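Local coordinates for molybdate-binding protein MolA (Haemophilus influenzae, PDB 3PSH), which binds molybdate and tungstate, but not sulfate or phosphate, in the periplasm and serves the MolBCA ABC transporter in low-affinity molybdate import, at residues A[21-26]-A[87-92]; A[32-37]-A[317-322]; A[108-113]-A[144-149]; A[188-193]-A[242-247]; A[193-198]-A[223-228]. All blocks are in the same frame, centred on the assembly; numbering follows the deposited sequence.

Interaction 1 of 5, residues A[21-26]-A[87-92]; sequences AVVLQH and VVFVTN. With MOO (molybdate ion), chain B.
Val23 and Phe89 lie side by side on neighbouring parallel strands and point the same way. The strands, 21-24 and 87-91, are the two central ones of a four-stranded parallel sheet in the N-terminal half of this periplasmic binding protein. Their axes run 10° from parallel. Val23 CG2 comes within 3.9 Å of Phe89 CD2, at a slant to the ring. Ala21 CB approaches the same ring at its edge. Ala21 CB also packs on Val87 CG1 at 3.5 Å. Ala21, Val23, Val87 and Phe89 thus share one face of the sheet, with helix 26-34 against Val23 and Phe89. Val22, Leu24, Val88 and Val90 take the other face, where helix 96-103 meets Leu24, Val88 and Val90. There Leu24 and Val88 cross obliquely, and Leu24 CD1 meets Val88 CG1 at 3.7 Å. With CG1 anti to the backbone N (chi1 -178°), Val88 presents that methyl to Leu24.

Three backbone bonds join the strands: Val22 N to Val87 O, Phe89 N to Val22 O and Leu24 N to Phe89 O. Beyond them the strands part, and a water links Leu24 O (2.8 Å) with Thr91 N (2.9 Å). The side chain of Gln25 crosses that of Thr91 at about a right angle. Gln25 precedes helix 26-34, whose first residue, His26, reaches the bound molybdate. His26 NE2 donates to molybdate O4 at 2.8 Å, in the plane of the imidazole.

Interaction 2 of 5, residues A[32-37]-A[317-322]; sequences AVQLDA and KFYRTS
Arg320 reaches from just beyond helix 307-319 to the end of helix 26-34, which closes in a Schellman motif at Asp36. The contact joins the C-terminal ends of the two helices.

Arg320 NH1 and NH2 both grip Val33 O end-on through hydrogen bonds, at 3.0 and 2.9 Å, and the oxygen lies near the guanidinium plane. Val33 O also accepts from Asp36 N, so three donors hold it.

The ionic contact uses a guanidinium face. Asp36 OD1 is 3.3 Å from Arg320 NE, well out of the plane. The carboxylate and guanidinium are stacked 7° apart, so charge attraction alone makes this salt bridge. The arginine chain bends at chi3 (-75°), which places NE beside Asp36 OD1.

Gln34, Val33 and Tyr319 make the packing contacts. Gln34 CG sits over a face of the Tyr319 ring in a CH-pi contact, 4.0 Å from its centroid. The Gln34 amide is stacked on that ring, their planes 27° apart. Val33 CG1 meets the edge of the same ring. The polar ends have partners beyond the segments: Gln34 OE1 bonds Tyr314 OH, Gln34 NE2 bonds Glu284, and Tyr319 OH bonds Asn30. On the backbone side, Gln34 CA makes a CA-H...O contact with Phe318 O at 3.2 Å.

Interaction 3 of 5, residues A[108-113]-A[144-149]; sequences PVVAIS and IELIAE
Ile112 CD1 fits between two side chains of helix 132-151. It lies 3.5 Å from Leu146 CD2 and 3.8 Å from Ile147 CG1. The isoleucine conformation explains this reach. Its CG1 is anti to the carbonyl carbon (chi1 -68°), and chi2 of -66° then turns CD1 to the place where it meets both partners. Ile112 and Leu146 slide past each other in opposite directions, whereas Ile112 and Ile147 cross at a slant. Leu146 touches through its CD2 branch. That methyl meets Ile112 on one strand position and Val110 on another. Val110 CG1 is 3.8 Å from Leu146 CD2, and these two side chains meet tip to tip.

The arrangement is alpha/beta packing at the border of a parallel sheet. Strand 109-112 is an outermost strand of the four-stranded sheet in the N-terminal half, and helix 132-151 lies over one face of it. The two run 155° apart in direction, with 10.0 Å between their axes. Val110 and Ile112 face the helix, while Ala111 between them points away. No hydrogen bond crosses the contact, which is buried and wholly apolar in its side chains. Val110 and Ile112 also touch Phe89 on the neighbouring strand. Ile112 and Ile147 both touch Thr28 of helix 26-34, and Leu146 also packs on Ile4 of strand 2-5.

Interaction 4 of 5, residues A[188-193]-A[242-247]; sequences MANPDL and DRYPDV. With MOO (molybdate ion), chain B.
Pro191 packs over one face of the Tyr244 ring, where two loops at the C-terminal ends of parallel strands 184-188 and 237-240 meet beside the molybdate site. The neighbouring Arg243 binds the ion directly. Arg243 NH1 donates to molybdate O4 at 2.9 Å, and NH2 lies 3.1 Å from both O4 and O1, bonding each. The Arg243 chain is extended from CG to NE.

The aliphatic part of Arg243 lies on the Tyr244 ring, with CG over the centre. Pro191 takes the opposite face, so the ring is held between the two. Pro191 CG is 3.9 Å from the ring centroid and 19° off its normal, a CH-pi contact. Pro191 CD comes within 3.5 Å of Tyr244 CD2. Asn190 ND2 approaches Tyr244 CE2 at a slant, with amide and ring planes 75° apart. Tyr244 and Val247, the two ends of a type I turn, both touch Pro191. Val247 CG2 meets Pro191 CG at 3.8 Å, and its CG1 faces Ala189.

A second shell supports the arginine tip. Trp278 makes a cation-pi contact with Arg243, and NH1 also bonds Gln51 O. Gln241 OE1 accepts from both Arg243 NH2 and Asn190 ND2.

Interaction 5 of 5, residues A[193-198]-A[223-228]; sequences LGTYGS and KQVSLE. With MOO (molybdate ion), chain B.
Strands 194-196 and 222-224 form a two-stranded antiparallel sheet, with Gly194 facing Gln224 as a non-hydrogen-bonded pair and Thr195 bonded to Lys223 in both directions, Thr195 N to Lys223 O at 2.8 Å. Just past the sheet, Val225 N donates to Leu193 O at 2.9 Å, almost straight at 173°.

The side chain of Leu193 packs on the backbone from Val225 to Leu227. Its CB sits 3.3 Å from Val225 O, and its CD1 extends toward Leu227 at the start of helix 227-233. Thr195 and Val225 cross at about a right angle, Thr195 CG2 meeting Val225 CG1 at 3.7 Å. Thr195 OG1, anti to its backbone N (chi1 -167°), bonds Met188 O.

Tyr196 makes no contact with segment 223-228; its hydroxyl meets the molybdate. The OH donates to molybdate O1 at a short 2.5 Å, with O1 near the ring plane, and also bonds Gln241 NE2. A donor from Gln241 at the hydroxyl is consistent with the phenol proton being directed to the oxyanion, and the short distance suggests a strong, charge-assisted bond.

Overall arrangement
Interactions 1 and 3 lie about one parallel sheet, their centres 8 Å apart, and share it through neighbouring strands 87-91 and 109-112. Interactions 4 and 5 lie beside the other parallel sheet, centres 12 Å apart, and share Leu193. Interaction 1 closes first along the chain, then 3; interaction 5 falls within the span of interaction 4. Interaction 2 brings the C-terminal helix 307-319 back to helix 26-34, which directly follows strand 21-24, and touches interaction 3 through Leu35. Centres of interactions 1 and 5 are 27 Å apart, yet 1, 4 and 5 all contact molybdate. Residues from both sheet regions therefore bind the ion, consistent with a site between two lobes, as in this family of binding proteins.

Interaction 1 of 5, residues A[21-26]-A[87-92]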
# COMPACT_ATOMS: atom_id res chain seq x y z
N ALA A 21 -9.49 -19.09 -0.40
CA ALA A 21 -8.14 -18.56 -0.49
C ALA A 21 -7.74 -18.12 0.92
O ALA A 21 -8.62 -17.62 1.70
CB ALA A 21 -8.18 -17.31 -1.40
N VAL A 22 -6.43 -18.18 1.18
CA VAL A 22 -5.98 -17.59 2.48
C VAL A 22 -5.07 -16.44 2.05
O VAL A 22 -4.23 -16.62 1.20
CB VAL A 22 -5.29 -18.67 3.33
CG1 VAL A 22 -4.53 -18.00 4.51
CG2 VAL A 22 -6.44 -19.53 3.92
N VAL A 23 -5.29 -15.24 2.61
CA VAL A 23 -4.57 -14.08 2.09
C VAL A 23 -3.63 -13.52 3.16
O VAL A 23 -4.10 -12.88 4.10
CB VAL A 23 -5.56 -12.94 1.58
CG1 VAL A 23 -4.68 -11.79 1.09
CG2 VAL A 23 -6.42 -13.53 0.44
N LEU A 24 -2.34 -13.87 3.04
CA LEU A 24 -1.35 -13.53 4.10
C LEU A 24 -0.57 -12.23 3.86
O LEU A 24 0.64 -12.13 4.11
CB LEU A 24 -0.40 -14.74 4.39
CG LEU A 24 -1.15 -16.09 4.83
CD1 LEU A 24 -0.07 -17.13 5.12
CD2 LEU A 24 -2.14 -15.87 6.01
N GLN A 25 -1.24 -11.27 3.23
CA GLN A 25 -0.63 -9.98 2.87
C GLN A 25 -1.79 -8.99 2.87
O GLN A 25 -2.82 -9.25 2.19
CB GLN A 25 0.01 -10.09 1.48
CG GLN A 25 0.94 -8.83 1.20
CD GLN A 25 1.05 -8.45 -0.23
OE1 GLN A 25 2.21 -8.35 -0.75
NE2 GLN A 25 -0.06 -8.30 -0.92
N HIS A 26 -1.72 -7.83 3.60
CA HIS A 26 -2.73 -6.81 3.65
C HIS A 26 -2.97 -6.08 2.33
O HIS A 26 -4.08 -5.72 2.01
CB HIS A 26 -2.44 -5.77 4.77
CG HIS A 26 -1.04 -5.21 4.74
ND1 HIS A 26 0.08 -5.98 4.92
CD2 HIS A 26 -0.59 -3.93 4.62
CE1 HIS A 26 1.17 -5.23 4.90
NE2 HIS A 26 0.78 -3.99 4.63
N VAL A 87 -5.79 -21.93 -2.23
CA VAL A 87 -4.60 -21.12 -2.60
C VAL A 87 -4.23 -20.26 -1.39
O VAL A 87 -5.14 -19.93 -0.66
CB VAL A 87 -4.94 -20.19 -3.85
CG1 VAL A 87 -6.08 -19.16 -3.52
CG2 VAL A 87 -3.64 -19.57 -4.49
N VAL A 88 -2.96 -19.88 -1.26
CA VAL A 88 -2.44 -18.91 -0.25
C VAL A 88 -1.72 -17.85 -1.06
O VAL A 88 -0.79 -18.19 -1.85
CB VAL A 88 -1.45 -19.56 0.71
CG1 VAL A 88 -0.92 -18.60 1.80
CG2 VAL A 88 -2.24 -20.74 1.49
N PHE A 89 -2.12 -16.61 -0.81
CA PHE A 89 -1.34 -15.46 -1.31
C PHE A 89 -0.38 -15.09 -0.22
O PHE A 89 -0.78 -15.01 0.91
CB PHE A 89 -2.25 -14.24 -1.53
CG PHE A 89 -3.15 -14.39 -2.72
CD1 PHE A 89 -2.77 -13.84 -3.99
CD2 PHE A 89 -4.39 -15.01 -2.57
CE1 PHE A 89 -3.67 -14.00 -5.13
CE2 PHE A 89 -5.27 -15.13 -3.69
CZ PHE A 89 -4.89 -14.56 -4.93
N VAL A 90 0.87 -14.91 -0.63
CA VAL A 90 1.90 -14.46 0.34
C VAL A 90 2.51 -13.17 -0.20
O VAL A 90 2.48 -12.92 -1.43
CB VAL A 90 3.01 -15.55 0.60
CG1 VAL A 90 2.29 -16.82 1.17
CG2 VAL A 90 3.91 -15.85 -0.65
N THR A 91 3.19 -12.40 0.68
CA THR A 91 3.99 -11.23 0.22
C THR A 91 5.28 -11.73 -0.47
O THR A 91 5.87 -12.77 -0.14
CB THR A 91 4.24 -10.33 1.41
OG1 THR A 91 4.63 -9.01 0.97
CG2 THR A 91 5.21 -10.93 2.42
N ASN A 92 5.81 -10.86 -1.36
CA ASN A 92 6.95 -11.20 -2.12
C ASN A 92 8.19 -11.53 -1.31
O ASN A 92 8.98 -12.31 -1.74
CB ASN A 92 7.27 -10.11 -3.15
CG ASN A 92 7.49 -8.76 -2.48
OD1 ASN A 92 6.56 -8.21 -1.81
ND2 ASN A 92 8.72 -8.32 -2.51
MO MOO B . 3.50 -1.24 3.58
O1 MOO B . 4.03 0.29 4.05
O2 MOO B . 4.79 -2.39 3.62
O3 MOO B . 2.93 -1.18 1.98
O4 MOO B . 2.14 -1.59 4.52
O HOH W 1 3.04 -13.44 3.36

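Interaction 2 of 5, residues A[32-37]-A[317-322]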
# COMPACT_ATOMS: atom_id res chain seq x y z
N ALA A 32 -8.38 -7.44 -2.95
CA ALA A 32 -9.47 -8.42 -3.05
C ALA A 32 -10.77 -7.84 -2.56
O ALA A 32 -11.84 -8.15 -3.15
CB ALA A 32 -9.19 -9.71 -2.22
N VAL A 33 -10.70 -6.98 -1.52
CA VAL A 33 -11.92 -6.36 -1.04
C VAL A 33 -12.46 -5.49 -2.18
O VAL A 33 -13.69 -5.40 -2.43
CB VAL A 33 -11.63 -5.53 0.28
CG1 VAL A 33 -12.81 -4.56 0.58
CG2 VAL A 33 -11.32 -6.47 1.44
N GLN A 34 -11.56 -4.81 -2.87
CA GLN A 34 -12.03 -3.88 -3.92
C GLN A 34 -12.45 -4.58 -5.21
O GLN A 34 -12.92 -3.98 -6.17
CB GLN A 34 -11.01 -2.77 -4.24
CG GLN A 34 -10.77 -1.90 -2.96
CD GLN A 34 -9.67 -0.86 -3.25
OE1 GLN A 34 -9.87 0.03 -4.11
NE2 GLN A 34 -8.50 -1.01 -2.59
N LEU A 35 -12.06 -5.85 -5.33
CA LEU A 35 -12.53 -6.73 -6.41
C LEU A 35 -13.84 -7.45 -5.99
O LEU A 35 -14.39 -8.23 -6.84
CB LEU A 35 -11.44 -7.78 -6.69
CG LEU A 35 -10.18 -7.28 -7.34
CD1 LEU A 35 -9.28 -8.50 -7.50
CD2 LEU A 35 -10.42 -6.53 -8.73
N ASP A 36 -14.37 -7.16 -4.79
CA ASP A 36 -15.64 -7.78 -4.23
C ASP A 36 -15.39 -9.30 -4.23
O ASP A 36 -16.31 -10.06 -4.60
CB ASP A 36 -16.90 -7.56 -5.11
CG ASP A 36 -18.23 -7.63 -4.30
OD1 ASP A 36 -18.22 -7.79 -3.06
OD2 ASP A 36 -19.31 -7.58 -4.98
N ALA A 37 -14.22 -9.73 -3.72
CA ALA A 37 -13.80 -11.17 -3.72
C ALA A 37 -13.83 -11.82 -2.34
O ALA A 37 -13.47 -13.00 -2.20
CB ALA A 37 -12.35 -11.36 -4.37
N LYS A 317 -18.07 2.46 -5.70
CA LYS A 317 -17.73 1.45 -6.72
C LYS A 317 -16.93 0.26 -6.18
O LYS A 317 -17.38 -0.92 -6.31
CB LYS A 317 -17.05 2.06 -7.95
CG LYS A 317 -16.47 1.02 -8.87
CD LYS A 317 -17.51 0.48 -9.86
CE LYS A 317 -16.87 -0.63 -10.72
NZ LYS A 317 -18.12 -1.33 -11.41
N PHE A 318 -15.88 0.55 -5.37
CA PHE A 318 -14.90 -0.51 -5.01
C PHE A 318 -15.09 -0.97 -3.60
O PHE A 318 -14.69 -2.13 -3.29
CB PHE A 318 -13.46 0.05 -5.29
CG PHE A 318 -13.24 0.24 -6.80
CD1 PHE A 318 -13.32 -0.85 -7.65
CD2 PHE A 318 -13.06 1.51 -7.37
CE1 PHE A 318 -13.20 -0.71 -9.03
CE2 PHE A 318 -12.91 1.67 -8.75
CZ PHE A 318 -12.95 0.57 -9.61
N TYR A 319 -15.59 -0.10 -2.70
CA TYR A 319 -15.84 -0.58 -1.34
C TYR A 319 -17.31 -0.78 -1.03
O TYR A 319 -17.60 -1.20 0.05
CB TYR A 319 -15.24 0.37 -0.28
CG TYR A 319 -13.72 0.41 -0.25
CD1 TYR A 319 -12.97 -0.72 0.16
CD2 TYR A 319 -13.02 1.60 -0.62
CE1 TYR A 319 -11.55 -0.69 0.25
CE2 TYR A 319 -11.59 1.65 -0.46
CZ TYR A 319 -10.88 0.50 -0.12
OH TYR A 319 -9.53 0.57 0.06
N ARG A 320 -18.18 -0.48 -1.98
CA ARG A 320 -19.66 -0.68 -1.90
C ARG A 320 -20.26 0.06 -0.66
O ARG A 320 -21.29 -0.34 -0.00
CB ARG A 320 -19.96 -2.22 -1.89
CG ARG A 320 -19.36 -2.97 -3.01
CD ARG A 320 -19.37 -4.51 -2.70
NE ARG A 320 -18.30 -4.76 -1.71
CZ ARG A 320 -16.96 -4.84 -1.97
NH1 ARG A 320 -16.44 -4.57 -3.15
NH2 ARG A 320 -16.15 -5.08 -0.95
N THR A 321 -19.60 1.16 -0.30
CA THR A 321 -20.07 2.01 0.79
C THR A 321 -19.56 3.45 0.58
O THR A 321 -18.79 3.70 -0.35
CB THR A 321 -19.68 1.48 2.19
OG1 THR A 321 -20.47 2.21 3.15
CG2 THR A 321 -18.21 1.60 2.51
N SER A 322 -20.07 4.38 1.36
CA SER A 322 -19.47 5.73 1.38
C SER A 322 -18.16 5.83 2.16
O SER A 322 -17.85 4.97 3.02
CB SER A 322 -20.48 6.76 1.90
OG SER A 322 -20.74 6.46 3.24

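Interaction 3 of 5, residues A[108-113]-A[144-149]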
# COMPACT_ATOMS: atom_id res chain seq x y z
N PRO A 108 -1.18 -24.49 -3.37
CA PRO A 108 -0.53 -23.52 -4.31
C PRO A 108 -0.30 -22.18 -3.54
O PRO A 108 -1.12 -21.76 -2.73
CB PRO A 108 -1.60 -23.32 -5.44
CG PRO A 108 -2.55 -24.49 -5.22
CD PRO A 108 -2.54 -24.85 -3.80
N VAL A 109 0.80 -21.53 -3.88
CA VAL A 109 1.17 -20.25 -3.28
C VAL A 109 1.37 -19.20 -4.40
O VAL A 109 2.03 -19.49 -5.41
CB VAL A 109 2.58 -20.41 -2.62
CG1 VAL A 109 3.21 -18.96 -2.21
CG2 VAL A 109 2.50 -21.25 -1.36
N VAL A 110 0.81 -18.01 -4.19
CA VAL A 110 0.91 -16.96 -5.19
C VAL A 110 1.46 -15.73 -4.45
O VAL A 110 0.84 -15.24 -3.50
CB VAL A 110 -0.46 -16.56 -5.72
CG1 VAL A 110 -0.37 -15.33 -6.75
CG2 VAL A 110 -1.06 -17.73 -6.46
N ALA A 111 2.70 -15.39 -4.85
CA ALA A 111 3.49 -14.25 -4.20
C ALA A 111 3.15 -12.95 -4.90
O ALA A 111 3.06 -12.90 -6.21
CB ALA A 111 4.99 -14.57 -4.30
N ILE A 112 2.83 -11.94 -4.11
CA ILE A 112 2.44 -10.66 -4.69
C ILE A 112 3.42 -9.57 -4.19
O ILE A 112 3.66 -9.44 -3.01
CB ILE A 112 1.03 -10.29 -4.26
CG1 ILE A 112 -0.02 -11.26 -4.88
CG2 ILE A 112 0.68 -8.76 -4.68
CD1 ILE A 112 -0.23 -11.25 -6.45
N SER A 113 3.94 -8.81 -5.16
CA SER A 113 4.85 -7.73 -4.80
C SER A 113 4.24 -6.39 -5.21
O SER A 113 4.77 -5.38 -4.74
CB SER A 113 6.15 -7.81 -5.59
OG SER A 113 5.88 -7.70 -6.96
N ILE A 144 -2.81 -6.35 -9.62
CA ILE A 144 -4.26 -6.33 -9.63
C ILE A 144 -4.77 -7.37 -10.68
O ILE A 144 -5.75 -8.11 -10.39
CB ILE A 144 -4.84 -4.86 -9.91
CG1 ILE A 144 -4.55 -3.93 -8.71
CG2 ILE A 144 -6.38 -4.97 -10.10
CD1 ILE A 144 -5.00 -2.47 -9.05
N GLU A 145 -4.15 -7.29 -11.85
CA GLU A 145 -4.60 -8.29 -12.90
C GLU A 145 -4.51 -9.71 -12.44
O GLU A 145 -5.44 -10.55 -12.72
CB GLU A 145 -3.95 -8.06 -14.26
CG GLU A 145 -4.32 -6.66 -14.83
CD GLU A 145 -3.42 -6.25 -15.99
OE1 GLU A 145 -2.36 -6.88 -16.17
OE2 GLU A 145 -3.74 -5.26 -16.65
N LEU A 146 -3.42 -10.01 -11.75
CA LEU A 146 -3.17 -11.45 -11.27
C LEU A 146 -4.18 -11.83 -10.19
O LEU A 146 -4.76 -12.88 -10.25
CB LEU A 146 -1.73 -11.61 -10.78
CG LEU A 146 -1.43 -12.92 -10.01
CD1 LEU A 146 -1.60 -14.13 -11.08
CD2 LEU A 146 0.12 -12.87 -9.54
N ILE A 147 -4.40 -10.95 -9.19
CA ILE A 147 -5.34 -11.27 -8.10
C ILE A 147 -6.74 -11.41 -8.74
O ILE A 147 -7.50 -12.32 -8.37
CB ILE A 147 -5.29 -10.14 -7.03
CG1 ILE A 147 -3.86 -10.06 -6.49
CG2 ILE A 147 -6.38 -10.36 -5.97
CD1 ILE A 147 -3.47 -8.77 -5.68
N ALA A 148 -7.09 -10.52 -9.65
CA ALA A 148 -8.41 -10.60 -10.26
C ALA A 148 -8.53 -11.91 -11.05
O ALA A 148 -9.61 -12.52 -11.10
CB ALA A 148 -8.74 -9.36 -11.08
N GLU A 149 -7.46 -12.35 -11.69
CA GLU A 149 -7.58 -13.62 -12.51
C GLU A 149 -7.79 -14.74 -11.56
O GLU A 149 -8.60 -15.60 -11.76
CB GLU A 149 -6.25 -13.81 -13.26
CG GLU A 149 -6.09 -15.21 -14.02
CD GLU A 149 -4.75 -15.32 -14.76
OE1 GLU A 149 -3.80 -14.52 -14.54
OE2 GLU A 149 -4.59 -16.28 -15.53

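Interaction 4 of 5, residues A[188-193]-A[242-247]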
# COMPACT_ATOMS: atom_id res chain seq x y z
N MET A 188 7.74 11.13 6.08
CA MET A 188 6.74 10.19 6.54
C MET A 188 7.15 9.64 7.93
O MET A 188 8.09 8.90 8.04
CB MET A 188 6.59 9.09 5.44
CG MET A 188 5.74 7.98 5.86
SD MET A 188 4.08 8.40 6.43
CE MET A 188 3.47 9.05 5.09
N ALA A 189 6.39 9.96 8.94
CA ALA A 189 6.73 9.50 10.32
C ALA A 189 5.81 8.31 10.71
O ALA A 189 4.61 8.44 10.85
CB ALA A 189 6.51 10.70 11.32
N ASN A 190 6.41 7.12 10.74
CA ASN A 190 5.80 5.88 11.24
C ASN A 190 6.17 5.68 12.72
O ASN A 190 7.05 6.40 13.24
CB ASN A 190 6.22 4.68 10.36
CG ASN A 190 5.30 4.49 9.20
OD1 ASN A 190 5.04 5.39 8.44
ND2 ASN A 190 4.75 3.26 9.08
N PRO A 191 5.48 4.77 13.41
CA PRO A 191 5.71 4.53 14.87
C PRO A 191 7.16 4.26 15.17
O PRO A 191 7.97 3.82 14.30
CB PRO A 191 4.85 3.29 15.15
CG PRO A 191 3.69 3.51 14.26
CD PRO A 191 4.36 3.96 12.93
N ASP A 192 7.56 4.65 16.38
CA ASP A 192 8.93 4.31 16.81
C ASP A 192 10.10 4.75 15.88
O ASP A 192 10.94 3.91 15.57
CB ASP A 192 8.97 2.80 17.09
CG ASP A 192 7.96 2.43 18.16
OD1 ASP A 192 7.95 3.12 19.20
OD2 ASP A 192 7.15 1.50 17.93
N LEU A 193 10.09 6.01 15.41
CA LEU A 193 11.09 6.61 14.50
C LEU A 193 11.33 5.78 13.22
O LEU A 193 12.42 5.77 12.65
CB LEU A 193 12.41 7.01 15.17
CG LEU A 193 12.40 8.47 15.68
CD1 LEU A 193 13.50 8.42 16.79
CD2 LEU A 193 12.79 9.40 14.56
N ASP A 242 -2.79 7.07 8.10
CA ASP A 242 -4.07 6.99 8.81
C ASP A 242 -4.15 5.80 9.77
O ASP A 242 -4.78 5.92 10.88
CB ASP A 242 -5.24 6.89 7.84
CG ASP A 242 -6.59 7.01 8.53
OD1 ASP A 242 -6.79 8.04 9.25
OD2 ASP A 242 -7.44 6.12 8.33
N ARG A 243 -3.46 4.71 9.42
CA ARG A 243 -3.51 3.52 10.36
C ARG A 243 -2.73 3.70 11.66
O ARG A 243 -2.86 2.84 12.55
CB ARG A 243 -3.00 2.26 9.69
CG ARG A 243 -1.56 2.44 9.08
CD ARG A 243 -1.13 1.14 8.25
NE ARG A 243 0.20 1.47 7.67
CZ ARG A 243 0.88 0.65 6.81
NH1 ARG A 243 0.32 -0.57 6.56
NH2 ARG A 243 2.08 0.95 6.31
N TYR A 244 -1.89 4.76 11.74
CA TYR A 244 -1.11 5.07 12.93
C TYR A 244 -1.38 6.47 13.49
O TYR A 244 -0.49 7.25 13.68
CB TYR A 244 0.35 4.89 12.60
CG TYR A 244 0.73 3.48 12.17
CD1 TYR A 244 0.27 2.34 12.89
CD2 TYR A 244 1.52 3.23 11.02
CE1 TYR A 244 0.63 1.04 12.48
CE2 TYR A 244 1.96 1.87 10.67
CZ TYR A 244 1.45 0.82 11.38
OH TYR A 244 1.78 -0.51 11.07
N PRO A 245 -2.63 6.74 13.83
CA PRO A 245 -2.99 8.08 14.19
C PRO A 245 -2.31 8.57 15.47
O PRO A 245 -2.10 9.80 15.60
CB PRO A 245 -4.49 7.95 14.45
CG PRO A 245 -4.69 6.52 14.90
CD PRO A 245 -3.74 5.78 13.99
N ASP A 246 -1.93 7.66 16.39
CA ASP A 246 -1.24 8.07 17.64
C ASP A 246 0.08 8.79 17.36
O ASP A 246 0.65 9.53 18.25
CB ASP A 246 -0.95 6.85 18.54
CG ASP A 246 -2.22 6.17 19.10
OD1 ASP A 246 -3.37 6.71 18.95
OD2 ASP A 246 -2.04 5.10 19.75
N VAL A 247 0.64 8.58 16.16
CA VAL A 247 1.93 9.20 15.86
C VAL A 247 1.82 10.75 15.83
O VAL A 247 2.82 11.43 16.19
CB VAL A 247 2.59 8.60 14.57
CG1 VAL A 247 3.80 9.41 14.19
CG2 VAL A 247 2.92 7.14 14.83
MO MOO B . 3.50 -1.24 3.58
O1 MOO B . 4.03 0.29 4.05
O2 MOO B . 4.79 -2.39 3.62
O3 MOO B . 2.93 -1.18 1.98
O4 MOO B . 2.14 -1.59 4.52

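Interaction 5 of 5, residues A[193-198]-A[223-228]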
# COMPACT_ATOMS: atom_id res chain seq x y z
N LEU A 193 10.09 6.01 15.41
CA LEU A 193 11.09 6.61 14.50
C LEU A 193 11.33 5.78 13.22
O LEU A 193 12.42 5.77 12.65
CB LEU A 193 12.41 7.01 15.17
CG LEU A 193 12.40 8.47 15.68
CD1 LEU A 193 13.50 8.42 16.79
CD2 LEU A 193 12.79 9.40 14.56
N GLY A 194 10.27 5.15 12.77
CA GLY A 194 10.34 4.37 11.49
C GLY A 194 10.06 5.36 10.32
O GLY A 194 9.24 6.29 10.45
N THR A 195 10.74 5.16 9.20
CA THR A 195 10.34 5.96 7.98
C THR A 195 10.58 5.12 6.77
O THR A 195 11.13 3.96 6.88
CB THR A 195 11.07 7.32 7.91
OG1 THR A 195 10.42 8.12 6.93
CG2 THR A 195 12.51 7.16 7.37
N TYR A 196 10.23 5.63 5.61
CA TYR A 196 10.57 4.91 4.34
C TYR A 196 11.54 5.71 3.56
O TYR A 196 11.40 6.95 3.33
CB TYR A 196 9.34 4.76 3.42
CG TYR A 196 8.21 3.98 4.05
CD1 TYR A 196 7.87 2.64 3.66
CD2 TYR A 196 7.35 4.57 5.04
CE1 TYR A 196 6.69 1.96 4.22
CE2 TYR A 196 6.30 3.86 5.62
CZ TYR A 196 5.96 2.54 5.28
OH TYR A 196 4.85 1.93 5.80
N GLY A 197 12.54 5.03 3.07
CA GLY A 197 13.48 5.67 2.27
C GLY A 197 13.30 5.28 0.78
O GLY A 197 12.17 5.09 0.30
N SER A 198 14.39 5.05 0.03
CA SER A 198 14.33 4.71 -1.39
C SER A 198 13.67 3.31 -1.65
O SER A 198 13.59 2.46 -0.71
CB SER A 198 15.73 4.75 -2.09
OG SER A 198 16.53 3.71 -1.44
N LYS A 223 13.01 1.76 7.41
CA LYS A 223 14.06 1.66 8.46
C LYS A 223 13.72 2.49 9.69
O LYS A 223 12.97 3.48 9.56
CB LYS A 223 15.44 2.10 7.95
CG LYS A 223 16.04 1.22 6.84
CD LYS A 223 16.44 -0.16 7.35
CE LYS A 223 16.68 -1.11 6.16
NZ LYS A 223 17.58 -0.70 5.03
N GLN A 224 14.29 2.12 10.85
CA GLN A 224 14.31 3.02 12.02
C GLN A 224 15.46 3.98 11.87
O GLN A 224 16.60 3.56 11.54
CB GLN A 224 14.52 2.24 13.33
CG GLN A 224 14.34 3.14 14.60
CD GLN A 224 14.30 2.39 15.93
OE1 GLN A 224 15.23 1.66 16.26
NE2 GLN A 224 13.21 2.57 16.69
N VAL A 225 15.16 5.27 12.04
CA VAL A 225 16.18 6.33 11.91
C VAL A 225 16.34 6.95 13.29
O VAL A 225 15.57 6.63 14.23
CB VAL A 225 15.74 7.34 10.79
CG1 VAL A 225 15.48 6.49 9.44
CG2 VAL A 225 14.47 8.07 11.12
N SER A 226 17.31 7.86 13.43
CA SER A 226 17.38 8.65 14.70
C SER A 226 16.71 10.01 14.56
O SER A 226 16.53 10.52 13.42
CB SER A 226 18.85 8.91 15.11
OG SER A 226 19.49 9.72 14.11
N LEU A 227 16.39 10.58 15.72
CA LEU A 227 15.89 11.93 15.85
C LEU A 227 16.87 12.90 15.21
O LEU A 227 16.44 13.80 14.46
CB LEU A 227 15.53 12.28 17.33
CG LEU A 227 14.97 13.71 17.67
CD1 LEU A 227 13.87 14.23 16.60
CD2 LEU A 227 14.47 13.85 19.11
N GLU A 228 18.18 12.66 15.40
CA GLU A 228 19.19 13.52 14.75
C GLU A 228 19.04 13.60 13.18
O GLU A 228 19.14 14.68 12.54
CB GLU A 228 20.62 13.17 15.24
CG GLU A 228 21.70 14.12 14.73
CD GLU A 228 21.58 15.54 15.23
OE1 GLU A 228 20.87 15.83 16.24
OE2 GLU A 228 22.15 16.40 14.54
MO MOO B . 3.50 -1.24 3.58
O1 MOO B . 4.03 0.29 4.05
O2 MOO B . 4.79 -2.39 3.62
O3 MOO B . 2.93 -1.18 1.98
O4 MOO B . 2.14 -1.59 4.52